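Local atomic coordinates of CRISPR system Cmr subunit Cmr1-1 (Pyrococcus furiosus, PDB entry 4W8Z), a protein that forms part of the cap of the type III-B Cmr ribonucleoprotein complex, a CRISPR RNA-guided defence against invading nucleic acids, and binds RNA. Residues Y248-Y251 / L252-I256. Residues are numbered along the deposited sequence; the frame is centred on the assembly and turned at random.
Sequences YKEY and LRRRI
Glu-250 holds two arginines, Arg-253 and Arg-254, in a salt-bridge network one turn further along a single helix. Arg-253 grips the carboxylate side-on, with one nitrogen to each oxygen. Its NE meets Glu-250 OE1 at 2.8 Å. That bond is almost straight (177°). Its NH2 meets Glu-250 OE2 at 2.8 Å. Both oxygens are met on their syn sides, but with both donors out of the carboxylate plane, and the two flat groups are clearly tilted from each other. Glu-250 bends at chi2 (63°) and Arg-253 at chi3, which brings the groups alongside each other. Arg-254 reaches Glu-250 OE2 through NE on the anti side, also at 2.8 Å and out of the plane. Arg-254 NE and Arg-253 NH2 come from the same face of it. The Arg-254 guanidinium stands nearly perpendicular to the carboxylate (88°). Two positive charges around one carboxylate would probably favour its ionised form.

Backbone bonds run from i+4 N to i O, as in any alpha-helix. An example is Leu-252 N to Tyr-248 O at 2.9 Å.

On the buried side, Leu-252 CB lies over one face of the Tyr-248 ring, and Leu-252 CD2 is 4.1 Å from Tyr-248 CE2. Tyr-251 OH sits above one face of the Arg-255 guanidinium, 3.3 Å from NH2, without a hydrogen bond between them. Each polar end has other partners: Tyr-251 OH bonds to Asn-324 and Leu-322 N. Arg-255 NH2 donates to Asn-320 O and forms a salt bridge with Glu-310.

All these residues belong to helix 237-264. The tyrosine side of the helix packs on loops: Tyr-248 touches Tyr-103 and Val-321, and Tyr-251 meets Phe-325 edge-to-face. Glu-250 and Arg-254 touch Phe-328 of the short helix 327-330.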
ATOM      1  N   TYR A 248     -14.774   3.733  -8.462  1.00 66.53           N
ATOM      2  CA  TYR A 248     -14.587   4.831  -7.523  1.00 66.13           C
ATOM      3  C   TYR A 248     -15.469   6.030  -7.861  1.00 68.55           C
ATOM      4  O   TYR A 248     -15.858   6.791  -6.976  1.00 72.58           O
ATOM      5  CB  TYR A 248     -13.118   5.263  -7.477  1.00 64.75           C
ATOM      6  CG  TYR A 248     -12.896   6.512  -6.658  1.00 65.65           C
ATOM      7  CD1 TYR A 248     -12.910   6.467  -5.269  1.00 64.13           C
ATOM      8  CD2 TYR A 248     -12.698   7.741  -7.273  1.00 70.27           C
ATOM      9  CE1 TYR A 248     -12.720   7.610  -4.515  1.00 64.30           C
ATOM     10  CE2 TYR A 248     -12.509   8.888  -6.529  1.00 80.06           C
ATOM     11  CZ  TYR A 248     -12.518   8.819  -5.151  1.00 76.48           C
ATOM     12  OH  TYR A 248     -12.327   9.971  -4.417  1.00 83.20           O
ATOM     13  N   LYS A 249     -15.783   6.203  -9.141  1.00 71.39           N
ATOM     14  CA  LYS A 249     -16.631   7.312  -9.559  1.00 69.53           C
ATOM     15  C   LYS A 249     -18.040   7.139  -9.002  1.00 74.39           C
ATOM     16  O   LYS A 249     -18.659   8.099  -8.545  1.00 71.17           O
ATOM     17  CB  LYS A 249     -16.670   7.413 -11.083  1.00 73.50           C
ATOM     18  CG  LYS A 249     -17.463   8.594 -11.617  1.00 71.28           C
ATOM     19  CD  LYS A 249     -17.692   8.456 -13.114  1.00 72.83           C
ATOM     20  CE  LYS A 249     -18.601   9.550 -13.651  1.00 78.50           C
ATOM     21  NZ  LYS A 249     -19.021   9.286 -15.063  1.00 79.43           N
ATOM     22  N   GLU A 250     -18.534   5.904  -9.033  1.00 73.19           N
ATOM     23  CA  GLU A 250     -19.868   5.604  -8.531  1.00 71.60           C
ATOM     24  C   GLU A 250     -19.882   5.597  -7.009  1.00 69.64           C
ATOM     25  O   GLU A 250     -20.844   6.052  -6.384  1.00 72.36           O
ATOM     26  CB  GLU A 250     -20.360   4.260  -9.078  1.00 72.92           C
ATOM     27  CG  GLU A 250     -21.724   3.810  -8.553  1.00 74.22           C
ATOM     28  CD  GLU A 250     -22.878   4.737  -8.942  1.00 83.25           C
ATOM     29  OE1 GLU A 250     -22.676   5.686  -9.734  1.00 82.82           O
ATOM     30  OE2 GLU A 250     -24.006   4.505  -8.449  1.00 81.59           O
ATOM     31  N   TYR A 251     -18.806   5.079  -6.424  1.00 68.45           N
ATOM     32  CA  TYR A 251     -18.609   5.091  -4.976  1.00 68.05           C
ATOM     33  C   TYR A 251     -18.651   6.517  -4.442  1.00 70.32           C
ATOM     34  O   TYR A 251     -19.339   6.809  -3.467  1.00 75.02           O
ATOM     35  CB  TYR A 251     -17.280   4.425  -4.634  1.00 67.95           C
ATOM     36  CG  TYR A 251     -16.894   4.417  -3.170  1.00 78.07           C
ATOM     37  CD1 TYR A 251     -17.568   3.622  -2.253  1.00 73.94           C
ATOM     38  CD2 TYR A 251     -15.820   5.174  -2.714  1.00 83.91           C
ATOM     39  CE1 TYR A 251     -17.197   3.597  -0.920  1.00 67.17           C
ATOM     40  CE2 TYR A 251     -15.444   5.152  -1.384  1.00 71.81           C
ATOM     41  CZ  TYR A 251     -16.135   4.364  -0.495  1.00 69.42           C
ATOM     42  OH  TYR A 251     -15.755   4.343   0.825  1.00 74.14           O
ATOM     43  N   LEU A 252     -17.922   7.405  -5.109  1.00 71.90           N
ATOM     44  CA  LEU A 252     -17.878   8.812  -4.734  1.00 71.83           C
ATOM     45  C   LEU A 252     -19.217   9.503  -4.974  1.00 76.05           C
ATOM     46  O   LEU A 252     -19.613  10.382  -4.211  1.00 80.38           O
ATOM     47  CB  LEU A 252     -16.770   9.527  -5.510  1.00 69.62           C
ATOM     48  CG  LEU A 252     -16.603  11.034  -5.322  1.00 66.92           C
ATOM     49  CD1 LEU A 252     -16.171  11.356  -3.901  1.00 64.50           C
ATOM     50  CD2 LEU A 252     -15.606  11.576  -6.334  1.00 66.49           C
ATOM     51  N   ARG A 253     -19.915   9.109  -6.034  1.00 73.63           N
ATOM     52  CA  ARG A 253     -21.199   9.725  -6.362  1.00 70.56           C
ATOM     53  C   ARG A 253     -22.215   9.514  -5.241  1.00 72.44           C
ATOM     54  O   ARG A 253     -22.871  10.456  -4.798  1.00 72.41           O
ATOM     55  CB  ARG A 253     -21.744   9.173  -7.679  1.00 70.88           C
ATOM     56  CG  ARG A 253     -22.914   9.967  -8.230  1.00 73.97           C
ATOM     57  CD  ARG A 253     -23.550   9.290  -9.434  1.00 77.37           C
ATOM     58  NE  ARG A 253     -24.144   8.001  -9.096  1.00 89.96           N
ATOM     59  CZ  ARG A 253     -25.310   7.857  -8.473  1.00 92.20           C
ATOM     60  NH1 ARG A 253     -26.002   8.927  -8.106  1.00 81.89           N
ATOM     61  NH2 ARG A 253     -25.780   6.644  -8.208  1.00 89.94           N
ATOM     62  N   ARG A 254     -22.327   8.273  -4.775  1.00 78.31           N
ATOM     63  CA  ARG A 254     -23.245   7.945  -3.690  1.00 81.70           C
ATOM     64  C   ARG A 254     -22.760   8.519  -2.361  1.00 79.74           C
ATOM     65  O   ARG A 254     -23.559   8.858  -1.486  1.00 77.89           O
ATOM     66  CB  ARG A 254     -23.418   6.431  -3.576  1.00 71.62           C
ATOM     67  CG  ARG A 254     -23.979   5.792  -4.820  1.00 73.35           C
ATOM     68  CD  ARG A 254     -24.316   4.341  -4.578  1.00 74.61           C
ATOM     69  NE  ARG A 254     -24.674   3.665  -5.820  1.00 79.29           N
ATOM     70  CZ  ARG A 254     -24.992   2.378  -5.908  1.00 81.74           C
ATOM     71  NH1 ARG A 254     -25.003   1.617  -4.820  1.00 87.34           N
ATOM     72  NH2 ARG A 254     -25.301   1.854  -7.086  1.00 78.83           N
ATOM     73  N   ARG A 255     -21.445   8.618  -2.218  1.00 68.65           N
ATOM     74  CA  ARG A 255     -20.836   9.155  -1.012  1.00 68.84           C
ATOM     75  C   ARG A 255     -21.233  10.613  -0.809  1.00 71.28           C
ATOM     76  O   ARG A 255     -21.635  11.010   0.284  1.00 73.73           O
ATOM     77  CB  ARG A 255     -19.317   9.019  -1.090  1.00 68.66           C
ATOM     78  CG  ARG A 255     -18.600   9.322   0.196  1.00 71.36           C
ATOM     79  CD  ARG A 255     -17.113   9.106   0.030  1.00 68.82           C
ATOM     80  NE  ARG A 255     -16.572   8.299   1.115  1.00 68.72           N
ATOM     81  CZ  ARG A 255     -15.301   7.938   1.205  1.00 70.08           C
ATOM     82  NH1 ARG A 255     -14.437   8.315   0.271  1.00 78.62           N
ATOM     83  NH2 ARG A 255     -14.895   7.201   2.229  1.00 75.94           N
ATOM     84  N   ILE A 256     -21.122  11.397  -1.879  1.00 77.76           N
ATOM     85  CA  ILE A 256     -21.515  12.803  -1.871  1.00 74.86           C
ATOM     86  C   ILE A 256     -22.978  12.969  -1.459  1.00 80.31           C
ATOM     87  O   ILE A 256     -23.295  13.765  -0.576  1.00 81.92           O
ATOM     88  CB  ILE A 256     -21.296  13.450  -3.256  1.00 70.81           C
ATOM     89  CG1 ILE A 256     -19.807  13.462  -3.607  1.00 71.06           C
ATOM     90  CG2 ILE A 256     -21.848  14.859  -3.283  1.00 62.88           C
ATOM     91  CD1 ILE A 256     -19.526  13.793  -5.052  1.00 63.36           C
TER